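Local coordinates for protein Exo-beta-1,3-glucanase (Streptomyces sp. SirexAA-E, PDB 4PEY) that cleaves glucose units from the non-reducing ends of laminarin and related beta-1,3-glucan chains as a secreted exo-acting glycoside hydrolase of family 55, at residues A[110-115]-A[135-140]; A[156-161]-A[175-180]; A[291-296]-A[316-321]; A[360-365]-A[391-396]; A[425-430]-A[447-452]. The protein carries 1 engineered substitution. All blocks are in the same frame, centred on the assembly; numbering follows the deposited sequence.

Interaction 1 of 5, residues A[110-115]-A[135-140]; sequences RSAENL and RRMHVK
Ala112 meets the other segment twice: its carbonyl O accepts from Arg135 N at 3.0 Å, and its CB packs against Met137 CE. Glu113 then pairs with Arg135 in a parallel bridge, its CA-H directed at the Arg135 carbonyl. The two side chains cross without a salt bridge; Glu113 OE1 goes to Lys222, the Arg135 guanidinium to Asp370. At Asn114 the chain turns a corner on positive phi, as at Arg136. Asn114 N still reaches Arg135 O at 3.1 Å. The side chains of Asn114 and Arg136 run side by side, and Asn114 OD1 lies in the guanidinium plane, 3.4 Å from Arg136 NE in a weak bond. Firmer partners sit elsewhere: Gly79 O and Gly81 O for Asn114 ND2, Leu82 O for Arg136 NH1. Leu115 O accepts from His138 N (2.9 Å), and Leu115 N makes a weak bond to Met137 SD (3.7 Å). Bends at chi2 and chi3 (both -70°) fold Met137 back until CE is 3.9 Å from Leu115 CB. Strand 110-113 runs between strands 75-79 and 134-135, while Leu115 leads into 116-118, flanked by 87-94 and 138-144: two successive coils of the N-terminal parallel beta-helix, joined at their corners.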
# COMPACT_ATOMS: atom_id res chain seq x y z
N ARG A 110 5.81 7.50 -0.64
CA ARG A 110 5.46 8.80 -1.21
C ARG A 110 4.11 8.63 -1.91
O ARG A 110 3.63 7.51 -2.05
CB ARG A 110 6.55 9.29 -2.18
CG ARG A 110 6.79 8.40 -3.41
CD ARG A 110 8.19 8.62 -3.98
NE ARG A 110 9.20 8.02 -3.11
CZ ARG A 110 10.51 8.22 -3.21
NH1 ARG A 110 11.00 9.06 -4.13
NH2 ARG A 110 11.33 7.60 -2.37
N SER A 111 3.47 9.72 -2.32
CA SER A 111 2.15 9.57 -2.93
C SER A 111 1.74 10.74 -3.81
O SER A 111 2.19 11.86 -3.60
CB SER A 111 1.09 9.37 -1.84
OG SER A 111 1.00 10.52 -1.01
N ALA A 112 0.87 10.45 -4.77
CA ALA A 112 0.24 11.47 -5.62
C ALA A 112 -1.25 11.21 -5.67
O ALA A 112 -1.67 10.07 -5.84
CB ALA A 112 0.82 11.44 -7.04
N GLU A 113 -2.04 12.27 -5.52
CA GLU A 113 -3.50 12.13 -5.54
C GLU A 113 -4.22 13.38 -6.07
O GLU A 113 -3.82 14.51 -5.79
CB GLU A 113 -4.00 11.80 -4.13
CG GLU A 113 -5.50 11.54 -4.00
CD GLU A 113 -5.88 10.96 -2.65
OE1 GLU A 113 -5.23 11.30 -1.63
OE2 GLU A 113 -6.83 10.14 -2.60
N ASN A 114 -5.28 13.17 -6.83
CA ASN A 114 -6.25 14.23 -7.12
C ASN A 114 -5.68 15.41 -7.91
O ASN A 114 -5.95 16.58 -7.61
CB ASN A 114 -6.88 14.72 -5.80
CG ASN A 114 -8.19 15.47 -6.02
OD1 ASN A 114 -8.93 15.20 -6.97
ND2 ASN A 114 -8.49 16.42 -5.13
N LEU A 115 -4.90 15.08 -8.93
CA LEU A 115 -4.32 16.06 -9.84
C LEU A 115 -4.53 15.64 -11.29
O LEU A 115 -4.58 14.44 -11.59
CB LEU A 115 -2.82 16.23 -9.60
CG LEU A 115 -2.35 16.82 -8.27
CD1 LEU A 115 -0.89 16.49 -8.04
CD2 LEU A 115 -2.56 18.32 -8.27
N ARG A 135 -3.35 7.79 -6.94
CA ARG A 135 -4.82 7.73 -6.84
C ARG A 135 -5.53 8.94 -7.42
O ARG A 135 -5.06 10.06 -7.26
CB ARG A 135 -5.26 7.62 -5.37
CG ARG A 135 -4.89 6.34 -4.64
CD ARG A 135 -5.36 6.43 -3.19
NE ARG A 135 -4.98 5.26 -2.39
CZ ARG A 135 -5.68 4.14 -2.29
NH1 ARG A 135 -6.83 4.00 -2.95
NH2 ARG A 135 -5.21 3.14 -1.54
N ARG A 136 -6.68 8.72 -8.05
CA ARG A 136 -7.54 9.82 -8.49
C ARG A 136 -6.74 10.82 -9.33
O ARG A 136 -6.86 12.03 -9.16
CB ARG A 136 -8.19 10.52 -7.27
CG ARG A 136 -9.48 11.28 -7.56
CD ARG A 136 -9.97 12.02 -6.31
NE ARG A 136 -11.21 12.77 -6.54
CZ ARG A 136 -12.43 12.24 -6.43
NH1 ARG A 136 -13.50 12.99 -6.65
NH2 ARG A 136 -12.56 10.96 -6.10
N MET A 137 -5.93 10.29 -10.24
CA MET A 137 -5.11 11.11 -11.12
C MET A 137 -5.68 11.12 -12.53
O MET A 137 -6.21 10.11 -13.00
CB MET A 137 -3.66 10.59 -11.16
CG MET A 137 -2.97 10.60 -9.80
SD MET A 137 -2.57 12.25 -9.18
CE MET A 137 -1.27 12.76 -10.30
N HIS A 138 -5.53 12.25 -13.23
CA HIS A 138 -5.83 12.30 -14.65
C HIS A 138 -4.57 12.66 -15.41
O HIS A 138 -4.13 13.81 -15.38
CB HIS A 138 -6.93 13.32 -14.98
CG HIS A 138 -7.32 13.31 -16.42
ND1 HIS A 138 -7.94 14.38 -17.04
CD2 HIS A 138 -7.16 12.37 -17.38
CE1 HIS A 138 -8.16 14.09 -18.31
NE2 HIS A 138 -7.69 12.87 -18.55
N VAL A 139 -3.99 11.69 -16.11
CA VAL A 139 -2.79 11.97 -16.91
C VAL A 139 -3.20 12.18 -18.36
O VAL A 139 -3.69 11.26 -19.01
CB VAL A 139 -1.74 10.84 -16.81
CG1 VAL A 139 -0.49 11.24 -17.59
CG2 VAL A 139 -1.39 10.56 -15.35
N LYS A 140 -3.01 13.41 -18.84
CA LYS A 140 -3.38 13.75 -20.21
C LYS A 140 -2.17 13.47 -21.11
O LYS A 140 -1.54 14.38 -21.63
CB LYS A 140 -3.84 15.20 -20.31
CG LYS A 140 -4.98 15.50 -19.33
CD LYS A 140 -5.66 16.84 -19.57
CE LYS A 140 -4.78 18.00 -19.17
NZ LYS A 140 -5.54 19.29 -19.09

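Interaction 2 of 5, residues A[156-161]-A[175-180]; sequences GYIADS and WYTRDS
Arg178 O is gripped by two donors, Asp160 N from across the contact (3.2 Å between Asp160 N and Arg178 O) and Ser180 OG from its own segment. Having spent its proton there, Ser180 OG accepts from Ser161 N at 3.0 Å in a nearly straight bond, so one hydroxyl ties the corners of two coils together. Before the corner the strands are parallel and in register, Tyr157 with Tyr176, Ile158 with Thr177 and Ala159 with Arg178. Gly156 CA sits over one face of the Trp175 ring, 3.4 Å from the centroid of its six-membered ring, a CH-pi contact only 7° off the normal. Ile158 CG1 lies at the indole edge, in its plane, 3.5 Å from Trp175 NE1; that buried nitrogen has no polar partner in the model. On the other face of the strands Tyr157 and Tyr176 point the same way, Tyr157 CD1 meeting the edge of the Tyr176 ring. Ala159 CB sits over the centre of the Arg178 guanidinium, 3.8 Å from CZ. Asp179, Glu221 and Asp397 all form salt bridges with this guanidinium, and Asp397 also bonds Tyr157 OH. Strand 157-159 lies between strands 134-135 and 174-178, with 191-198 stacked next, in the N-terminal beta-helix near substrate-binding Gln130 and Gln173.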
# COMPACT_ATOMS: atom_id res chain seq x y z
N GLY A 156 3.50 -1.93 -7.74
CA GLY A 156 3.09 -0.55 -7.73
C GLY A 156 1.57 -0.54 -7.69
O GLY A 156 0.93 -1.60 -7.80
N TYR A 157 0.99 0.64 -7.53
CA TYR A 157 -0.45 0.73 -7.26
C TYR A 157 -1.07 1.96 -7.92
O TYR A 157 -0.67 3.08 -7.63
CB TYR A 157 -0.68 0.76 -5.74
CG TYR A 157 -2.13 0.88 -5.32
CD1 TYR A 157 -2.90 -0.26 -5.08
CD2 TYR A 157 -2.73 2.13 -5.18
CE1 TYR A 157 -4.25 -0.15 -4.70
CE2 TYR A 157 -4.06 2.25 -4.80
CZ TYR A 157 -4.82 1.11 -4.57
OH TYR A 157 -6.13 1.24 -4.18
N ILE A 158 -2.03 1.74 -8.82
CA ILE A 158 -2.83 2.82 -9.39
C ILE A 158 -4.31 2.54 -9.11
O ILE A 158 -4.78 1.42 -9.34
CB ILE A 158 -2.62 2.95 -10.93
CG1 ILE A 158 -1.20 3.43 -11.25
CG2 ILE A 158 -3.66 3.92 -11.54
CD1 ILE A 158 -0.78 3.19 -12.70
N ALA A 159 -5.03 3.53 -8.60
CA ALA A 159 -6.47 3.39 -8.40
C ALA A 159 -7.22 4.64 -8.81
O ALA A 159 -6.71 5.75 -8.67
CB ALA A 159 -6.79 3.06 -6.95
N ASP A 160 -8.43 4.43 -9.31
CA ASP A 160 -9.37 5.52 -9.59
C ASP A 160 -8.75 6.60 -10.47
O ASP A 160 -9.00 7.78 -10.28
CB ASP A 160 -9.89 6.13 -8.27
CG ASP A 160 -11.24 6.81 -8.46
OD1 ASP A 160 -11.91 6.49 -9.46
OD2 ASP A 160 -11.65 7.65 -7.62
N SER A 161 -7.96 6.17 -11.46
CA SER A 161 -7.24 7.11 -12.30
C SER A 161 -7.58 6.96 -13.77
O SER A 161 -8.04 5.90 -14.22
CB SER A 161 -5.73 6.95 -12.11
OG SER A 161 -5.35 7.31 -10.80
N TRP A 175 2.55 -5.13 -11.05
CA TRP A 175 1.75 -3.93 -10.85
C TRP A 175 0.31 -4.29 -10.59
O TRP A 175 -0.17 -5.30 -11.12
CB TRP A 175 1.83 -3.00 -12.08
CG TRP A 175 1.52 -1.58 -11.74
CD1 TRP A 175 0.29 -0.99 -11.70
CD2 TRP A 175 2.46 -0.59 -11.32
NE1 TRP A 175 0.41 0.32 -11.30
CE2 TRP A 175 1.73 0.59 -11.06
CE3 TRP A 175 3.86 -0.58 -11.16
CZ2 TRP A 175 2.35 1.78 -10.64
CZ3 TRP A 175 4.47 0.60 -10.74
CH2 TRP A 175 3.71 1.76 -10.49
N TYR A 176 -0.37 -3.47 -9.78
CA TYR A 176 -1.82 -3.58 -9.60
C TYR A 176 -2.51 -2.27 -9.98
O TYR A 176 -2.12 -1.20 -9.52
CB TYR A 176 -2.18 -3.95 -8.15
CG TYR A 176 -3.68 -4.05 -7.91
CD1 TYR A 176 -4.49 -4.85 -8.73
CD2 TYR A 176 -4.30 -3.34 -6.88
CE1 TYR A 176 -5.86 -4.95 -8.51
CE2 TYR A 176 -5.67 -3.43 -6.65
CZ TYR A 176 -6.44 -4.24 -7.46
OH TYR A 176 -7.79 -4.32 -7.22
N THR A 177 -3.53 -2.38 -10.81
CA THR A 177 -4.35 -1.24 -11.21
C THR A 177 -5.80 -1.59 -10.94
O THR A 177 -6.25 -2.67 -11.36
CB THR A 177 -4.17 -0.90 -12.72
OG1 THR A 177 -2.78 -0.79 -13.04
CG2 THR A 177 -4.91 0.39 -13.10
N ARG A 178 -6.54 -0.72 -10.25
CA ARG A 178 -7.98 -0.97 -10.13
C ARG A 178 -8.84 0.25 -10.42
O ARG A 178 -8.44 1.40 -10.22
CB ARG A 178 -8.36 -1.53 -8.75
CG ARG A 178 -8.32 -0.56 -7.61
CD ARG A 178 -9.22 -1.01 -6.41
NE ARG A 178 -9.13 0.02 -5.38
CZ ARG A 178 -9.78 1.19 -5.43
NH1 ARG A 178 -10.62 1.46 -6.42
NH2 ARG A 178 -9.58 2.09 -4.47
N ASP A 179 -10.03 -0.04 -10.96
CA ASP A 179 -11.12 0.92 -11.09
C ASP A 179 -10.63 2.20 -11.75
O ASP A 179 -10.69 3.29 -11.17
CB ASP A 179 -11.74 1.16 -9.71
CG ASP A 179 -12.24 -0.14 -9.09
OD1 ASP A 179 -12.48 -1.09 -9.86
OD2 ASP A 179 -12.36 -0.22 -7.85
N SER A 180 -10.14 2.03 -12.97
CA SER A 180 -9.42 3.07 -13.69
C SER A 180 -9.73 2.98 -15.18
O SER A 180 -10.47 2.09 -15.62
CB SER A 180 -7.90 2.93 -13.47
OG SER A 180 -7.51 3.24 -12.14

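Interaction 3 of 5, residues A[291-296]-A[316-321]; sequences VYHVDQ and IPDNGV
His293 and Ile316 are bridge partners, their side chains side by side on one face of a parallel strand pair (291-294 with 314-317) in an early, partly exposed turn of the C-terminal beta-helix. Backbone bonds alternate between them: Ile316 N to Tyr292 O, Val294 N to Ile316 O at 3.0 Å, and Asp318 N to Val294 O. The side chains add a polar link of their own. His293 ND1 donates to Asp318 OD1 at 2.8 Å, almost straight at 176°, meeting the syn lone pair while the oxygen stays in the imidazole plane. Ring and carboxylate are turned 40° apart, and the acid would tend to favour a protonated ring. Ile316 covers one face of that ring, its CB 4.1 Å from the centroid, and its CD1 continues to Val291 CG1 at 3.6 Å. Val294, on the opposite face of the strands, meets Pro317 and also touches Ala272 of helix 272-280. Past the strands, Asp318 to Val321 form a type I' turn. Val321 CG1 comes within 3.6 Å of Asp295 O, and a water donates to that same oxygen at 2.6 Å while accepting from Asn319 ND2. Short parallel strands pairing from one coil to the next, with loops between them, form the parallel beta-helix, the fold of both domains in family 55.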
# COMPACT_ATOMS: atom_id res chain seq x y z
N VAL A 291 6.19 12.49 12.93
CA VAL A 291 6.39 11.20 13.55
C VAL A 291 5.86 11.26 14.97
O VAL A 291 6.29 12.11 15.77
CB VAL A 291 7.88 10.79 13.54
CG1 VAL A 291 8.08 9.47 14.27
CG2 VAL A 291 8.39 10.70 12.11
N TYR A 292 4.93 10.36 15.27
CA TYR A 292 4.19 10.37 16.53
C TYR A 292 4.45 9.13 17.37
O TYR A 292 4.00 8.05 17.02
CB TYR A 292 2.68 10.48 16.24
CG TYR A 292 2.34 11.68 15.40
CD1 TYR A 292 2.28 11.61 14.01
CD2 TYR A 292 2.09 12.91 16.00
CE1 TYR A 292 1.98 12.72 13.24
CE2 TYR A 292 1.79 14.02 15.25
CZ TYR A 292 1.73 13.92 13.87
OH TYR A 292 1.43 15.05 13.14
N HIS A 293 5.17 9.29 18.48
CA HIS A 293 5.33 8.20 19.44
C HIS A 293 4.09 8.12 20.32
O HIS A 293 3.59 9.14 20.78
CB HIS A 293 6.57 8.39 20.31
CG HIS A 293 7.86 8.16 19.59
ND1 HIS A 293 8.57 6.98 19.68
CD2 HIS A 293 8.56 8.95 18.74
CE1 HIS A 293 9.65 7.06 18.93
NE2 HIS A 293 9.67 8.25 18.35
N VAL A 294 3.59 6.91 20.55
CA VAL A 294 2.46 6.73 21.46
C VAL A 294 2.82 5.71 22.55
O VAL A 294 3.49 4.71 22.28
CB VAL A 294 1.18 6.28 20.70
CG1 VAL A 294 0.71 7.38 19.76
CG2 VAL A 294 1.40 4.97 19.94
N ASP A 295 2.41 5.97 23.79
CA ASP A 295 2.73 5.06 24.89
C ASP A 295 1.57 4.12 25.21
O ASP A 295 1.66 3.28 26.10
CB ASP A 295 3.16 5.84 26.14
CG ASP A 295 2.05 6.70 26.71
OD1 ASP A 295 1.01 6.89 26.05
OD2 ASP A 295 2.24 7.20 27.84
N GLN A 296 0.48 4.29 24.48
CA GLN A 296 -0.67 3.38 24.55
C GLN A 296 -1.32 3.35 23.17
O GLN A 296 -1.10 4.26 22.37
CB GLN A 296 -1.67 3.83 25.62
CG GLN A 296 -2.32 5.16 25.32
CD GLN A 296 -3.30 5.60 26.39
OE1 GLN A 296 -4.43 5.12 26.44
NE2 GLN A 296 -2.87 6.53 27.24
N ILE A 316 4.78 5.55 15.87
CA ILE A 316 5.68 4.58 16.48
C ILE A 316 5.14 4.20 17.85
O ILE A 316 5.03 5.05 18.74
CB ILE A 316 7.11 5.12 16.65
CG1 ILE A 316 7.75 5.41 15.28
CG2 ILE A 316 7.98 4.14 17.46
CD1 ILE A 316 9.06 6.19 15.39
N PRO A 317 4.79 2.92 18.04
CA PRO A 317 4.34 2.47 19.36
C PRO A 317 5.53 2.21 20.28
O PRO A 317 6.41 1.40 19.96
CB PRO A 317 3.56 1.19 19.05
CG PRO A 317 4.27 0.63 17.83
CD PRO A 317 4.78 1.83 17.04
N ASP A 318 5.56 2.90 21.41
CA ASP A 318 6.58 2.66 22.42
C ASP A 318 6.16 1.54 23.37
O ASP A 318 4.99 1.14 23.37
CB ASP A 318 6.86 3.93 23.24
CG ASP A 318 7.40 5.07 22.40
OD1 ASP A 318 7.93 4.83 21.29
OD2 ASP A 318 7.31 6.23 22.86
N ASN A 319 7.10 1.04 24.16
CA ASN A 319 6.80 0.12 25.26
C ASN A 319 6.08 -1.15 24.83
O ASN A 319 5.38 -1.78 25.62
CB ASN A 319 5.95 0.82 26.34
CG ASN A 319 6.52 2.16 26.75
OD1 ASN A 319 7.73 2.37 26.74
ND2 ASN A 319 5.64 3.08 27.11
N GLY A 320 6.24 -1.52 23.56
CA GLY A 320 5.68 -2.76 23.06
C GLY A 320 4.17 -2.74 22.85
O GLY A 320 3.57 -3.80 22.66
N VAL A 321 3.56 -1.56 22.86
CA VAL A 321 2.11 -1.52 22.70
C VAL A 321 1.70 -1.68 21.24
O VAL A 321 2.52 -1.57 20.32
CB VAL A 321 1.48 -0.20 23.26
CG1 VAL A 321 1.87 -0.00 24.72
CG2 VAL A 321 1.87 1.01 22.40
O HOH W 1 3.01 1.84 27.85

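Interaction 4 of 5, residues A[360-365]-A[391-396]; sequences DHAANP and SNDTII
Asp393 reaches toward the loop 360-365 and meets the backbone at His361, joining two corner loops of the C-terminal parallel beta-helix. It occupies the third position of a type II turn from Ser391 to Thr394, with positive phi. Its CG is anti to the carbonyl carbon (chi1 -56°), and OD2 accepts from His361 N at 2.8 Å, on the anti side and 31° out of the carboxylate plane. Next to it, the side chains of Asp360 and Asn392 cross with their flat ends only 23° apart in tilt. Asn392 ND2 comes in from above the Asp360 carboxylate and bonds OD1 at 3.1 Å, while Asn392 OD1 accepts from Asp426 N in the next coil. The two acids stand close, Asp360 OD1 to Asp393 OD2 4.2 Å, and a water donating to both oxygens probably eases their repulsion. The imidazole of His361 presents its edge: CD2 lies 3.4 Å from Asn392 O in the ring plane, NE2 shares a water with Ser391 OG, and ND1 bonds Asp330. Farther on, Pro365 CG packs on Ile395 CD1, and Pro365 CB sits just 3.1 Å from Asp393 O.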
# COMPACT_ATOMS: atom_id res chain seq x y z
N ASP A 360 -21.27 -8.68 11.49
CA ASP A 360 -20.97 -8.36 10.10
C ASP A 360 -20.98 -6.85 9.87
O ASP A 360 -21.62 -6.11 10.62
CB ASP A 360 -21.96 -9.08 9.19
CG ASP A 360 -21.98 -10.59 9.45
OD1 ASP A 360 -20.93 -11.23 9.25
OD2 ASP A 360 -23.04 -11.12 9.87
N HIS A 361 -20.25 -6.40 8.85
CA HIS A 361 -20.17 -4.99 8.51
C HIS A 361 -20.30 -4.81 7.01
O HIS A 361 -19.56 -4.03 6.41
CB HIS A 361 -18.85 -4.37 8.99
CG HIS A 361 -18.55 -4.59 10.44
ND1 HIS A 361 -19.08 -3.80 11.44
CD2 HIS A 361 -17.76 -5.50 11.06
CE1 HIS A 361 -18.64 -4.22 12.62
NE2 HIS A 361 -17.83 -5.26 12.41
N ALA A 362 -21.21 -5.55 6.38
CA ALA A 362 -21.23 -5.63 4.92
C ALA A 362 -21.65 -4.34 4.23
O ALA A 362 -21.06 -3.95 3.22
CB ALA A 362 -22.13 -6.77 4.47
N ALA A 363 -22.66 -3.66 4.77
CA ALA A 363 -23.14 -2.45 4.12
C ALA A 363 -22.13 -1.31 4.22
O ALA A 363 -22.00 -0.49 3.31
CB ALA A 363 -24.49 -2.02 4.71
N ASN A 364 -21.40 -1.27 5.33
CA ASN A 364 -20.49 -0.16 5.63
C ASN A 364 -19.23 -0.69 6.32
O ASN A 364 -19.09 -0.59 7.54
CB ASN A 364 -21.20 0.88 6.51
CG ASN A 364 -20.39 2.15 6.70
OD1 ASN A 364 -19.48 2.43 5.92
ND2 ASN A 364 -20.72 2.92 7.73
N PRO A 365 -18.33 -1.29 5.54
CA PRO A 365 -17.16 -1.94 6.14
C PRO A 365 -16.13 -0.97 6.67
O PRO A 365 -16.13 0.22 6.33
CB PRO A 365 -16.58 -2.76 4.98
CG PRO A 365 -17.07 -2.09 3.75
CD PRO A 365 -18.43 -1.56 4.10
N SER A 391 -12.21 -8.09 12.08
CA SER A 391 -13.56 -7.68 11.67
C SER A 391 -13.99 -8.22 10.31
O SER A 391 -13.26 -8.10 9.32
CB SER A 391 -13.67 -6.16 11.65
OG SER A 391 -13.52 -5.62 12.95
N ASN A 392 -15.18 -8.81 10.28
CA ASN A 392 -15.79 -9.27 9.04
C ASN A 392 -15.97 -8.12 8.06
O ASN A 392 -16.22 -6.98 8.47
CB ASN A 392 -17.15 -9.93 9.30
CG ASN A 392 -17.03 -11.24 10.06
OD1 ASN A 392 -15.95 -11.79 10.23
ND2 ASN A 392 -18.17 -11.75 10.52
N ASP A 393 -15.83 -8.44 6.77
CA ASP A 393 -16.10 -7.55 5.63
C ASP A 393 -15.08 -6.43 5.45
O ASP A 393 -15.26 -5.55 4.62
CB ASP A 393 -17.52 -6.94 5.74
CG ASP A 393 -18.59 -8.01 5.85
OD1 ASP A 393 -18.86 -8.70 4.83
OD2 ASP A 393 -19.15 -8.19 6.96
N THR A 394 -13.99 -6.48 6.22
CA THR A 394 -12.96 -5.45 6.14
C THR A 394 -12.34 -5.41 4.74
O THR A 394 -12.12 -6.46 4.11
CB THR A 394 -11.86 -5.68 7.20
OG1 THR A 394 -12.45 -5.61 8.51
CG2 THR A 394 -10.72 -4.66 7.10
N ILE A 395 -12.07 -4.19 4.26
CA ILE A 395 -11.36 -4.00 3.00
C ILE A 395 -9.94 -3.52 3.26
O ILE A 395 -9.74 -2.53 3.96
CB ILE A 395 -12.05 -2.96 2.08
CG1 ILE A 395 -13.49 -3.38 1.76
CG2 ILE A 395 -11.26 -2.74 0.79
CD1 ILE A 395 -14.31 -2.27 1.11
N ILE A 396 -8.97 -4.24 2.71
CA ILE A 396 -7.58 -3.83 2.76
C ILE A 396 -7.19 -3.42 1.35
O ILE A 396 -6.97 -4.28 0.49
CB ILE A 396 -6.65 -4.96 3.25
CG1 ILE A 396 -7.19 -5.58 4.54
CG2 ILE A 396 -5.23 -4.44 3.43
CD1 ILE A 396 -7.24 -4.61 5.69
O HOH W 2 -19.88 -10.79 7.03
O HOH W 3 -16.02 -6.50 14.11

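Interaction 5 of 5, residues A[425-430]-A[447-452]; sequences GDNVLA and GENGKT
Asn427 and Asn449 lie in register at the same corner of consecutive coils, both on positive phi, and their side chains make the shortest direct hydrogen bond between the segments: Asn449 ND2 to Asn427 OD1, 2.7 Å. The oxygen lies in the plane of the Asn449 amide, yet the two amides stand 79° apart. The first torsion of Asn449 carries its CG anti to the backbone N (chi1 -166°). A second side chain accepts from a backbone N-H: Asp426 OD1 takes Glu448 N at 2.8 Å, the donor standing above the carboxylate plane. The carboxylate of Glu448 leads away to the backbone N-H groups of Thr487 and Thr488.

Backbone bonds run from corner to strand. Asn427 N donates to Glu448 O, then Lys451 N to Val428 O, then Ala430 N to Lys451 O at 2.9 Å. The strand they lead into, 450-458, ends at engineered Ala458, the position inferred to hold the proton donor. Gly447 brings its CA to 3.3 Å from Gly425 O, leaving no space for a side chain on that side.

Two waters add bridges beside the direct bonds. One donates to Gly425 O and Glu448 O and accepts from Val428 N; the other donates to Val428 O and Asn449 O.

Apolar contact is modest, chiefly Leu429 CD1 against Lys451 CB at 3.7 Å.

Val428 and Thr452 both pack on Trp445 of strand 443-445. Strand 429-436 lies between 395-397 and 450-458, and 489-498 follows on the far side of 450-458.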
# COMPACT_ATOMS: atom_id res chain seq x y z
N GLY A 425 -11.08 -12.54 10.18
CA GLY A 425 -12.46 -12.22 9.83
C GLY A 425 -12.92 -12.87 8.55
O GLY A 425 -12.10 -13.32 7.72
N ASP A 426 -14.24 -12.92 8.38
CA ASP A 426 -14.89 -13.49 7.20
C ASP A 426 -15.19 -12.41 6.17
O ASP A 426 -15.40 -11.25 6.53
CB ASP A 426 -16.20 -14.21 7.58
CG ASP A 426 -15.99 -15.39 8.51
OD1 ASP A 426 -14.86 -15.92 8.57
OD2 ASP A 426 -16.97 -15.79 9.18
N ASN A 427 -15.23 -12.81 4.89
CA ASN A 427 -15.58 -11.90 3.79
C ASN A 427 -14.64 -10.70 3.70
O ASN A 427 -15.05 -9.60 3.30
CB ASN A 427 -17.03 -11.44 3.93
CG ASN A 427 -18.00 -12.60 4.09
OD1 ASN A 427 -17.91 -13.59 3.37
ND2 ASN A 427 -18.91 -12.50 5.05
N VAL A 428 -13.38 -10.92 4.06
CA VAL A 428 -12.39 -9.86 3.97
C VAL A 428 -11.82 -9.81 2.55
O VAL A 428 -11.63 -10.84 1.91
CB VAL A 428 -11.27 -10.06 5.02
CG1 VAL A 428 -10.11 -9.09 4.80
CG2 VAL A 428 -11.85 -9.90 6.43
N LEU A 429 -11.62 -8.59 2.04
CA LEU A 429 -11.13 -8.38 0.68
C LEU A 429 -9.83 -7.59 0.74
O LEU A 429 -9.79 -6.52 1.35
CB LEU A 429 -12.16 -7.62 -0.17
CG LEU A 429 -11.67 -7.18 -1.56
CD1 LEU A 429 -11.39 -8.38 -2.46
CD2 LEU A 429 -12.65 -6.22 -2.21
N ALA A 430 -8.79 -8.12 0.12
CA ALA A 430 -7.51 -7.42 -0.04
C ALA A 430 -7.30 -7.12 -1.52
O ALA A 430 -7.30 -8.03 -2.35
CB ALA A 430 -6.35 -8.25 0.52
N GLY A 447 -9.86 -16.80 8.23
CA GLY A 447 -11.27 -16.50 8.05
C GLY A 447 -11.85 -17.09 6.78
O GLY A 447 -11.12 -17.54 5.90
N GLU A 448 -13.18 -17.08 6.68
CA GLU A 448 -13.88 -17.64 5.52
C GLU A 448 -14.15 -16.62 4.42
O GLU A 448 -14.23 -15.42 4.66
CB GLU A 448 -15.22 -18.27 5.96
CG GLU A 448 -15.06 -19.55 6.76
CD GLU A 448 -14.46 -20.68 5.95
OE1 GLU A 448 -14.55 -20.64 4.71
OE2 GLU A 448 -13.90 -21.61 6.56
N ASN A 449 -14.29 -17.13 3.20
CA ASN A 449 -14.62 -16.34 2.01
C ASN A 449 -13.71 -15.13 1.81
O ASN A 449 -14.16 -14.07 1.37
CB ASN A 449 -16.09 -15.90 2.06
CG ASN A 449 -16.58 -15.36 0.72
OD1 ASN A 449 -16.18 -15.85 -0.35
ND2 ASN A 449 -17.42 -14.34 0.78
N GLY A 450 -12.43 -15.27 2.14
CA GLY A 450 -11.47 -14.23 1.83
C GLY A 450 -11.21 -14.14 0.33
O GLY A 450 -11.32 -15.13 -0.40
N LYS A 451 -10.86 -12.94 -0.12
CA LYS A 451 -10.48 -12.70 -1.50
C LYS A 451 -9.27 -11.79 -1.54
O LYS A 451 -9.24 -10.77 -0.84
CB LYS A 451 -11.63 -12.07 -2.29
CG LYS A 451 -12.79 -13.01 -2.55
CD LYS A 451 -13.89 -12.32 -3.33
CE LYS A 451 -15.10 -13.22 -3.45
NZ LYS A 451 -16.26 -12.56 -4.10
N THR A 452 -8.27 -12.16 -2.35
CA THR A 452 -7.12 -11.29 -2.59
C THR A 452 -6.95 -11.08 -4.08
O THR A 452 -6.87 -12.05 -4.84
CB THR A 452 -5.81 -11.88 -2.00
OG1 THR A 452 -5.90 -11.85 -0.58
CG2 THR A 452 -4.59 -11.06 -2.45
O HOH W 4 -12.06 -13.60 5.01
O HOH W 5 -14.04 -11.40 0.38

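Interactions 1 and 2 join successive coils of the first beta-helix, and strand 134-135 of interaction 1 pairs with strand 157-159 of interaction 2: Arg136 N lies 3.0 Å from Ala159 O, probably bonded. Both are buried; backbone bonds carry both, with Met137 added in the first and aromatic rings and a guanidinium in the second. Interactions 3, 4 and 5 belong to the second beta-helix. Interaction 3, about 27 Å from interaction 4 between centres, is partly exposed and leans on a histidine-aspartate pair. Interactions 4, buried on the whole though Asp360 and Ala362 are exposed, and 5, partly buried, touch through neighbouring strands 395-397 and 429-436; carboxylates, amides and waters work at their corners. Interactions 2 and 5 have nearest atoms about 6 Å apart.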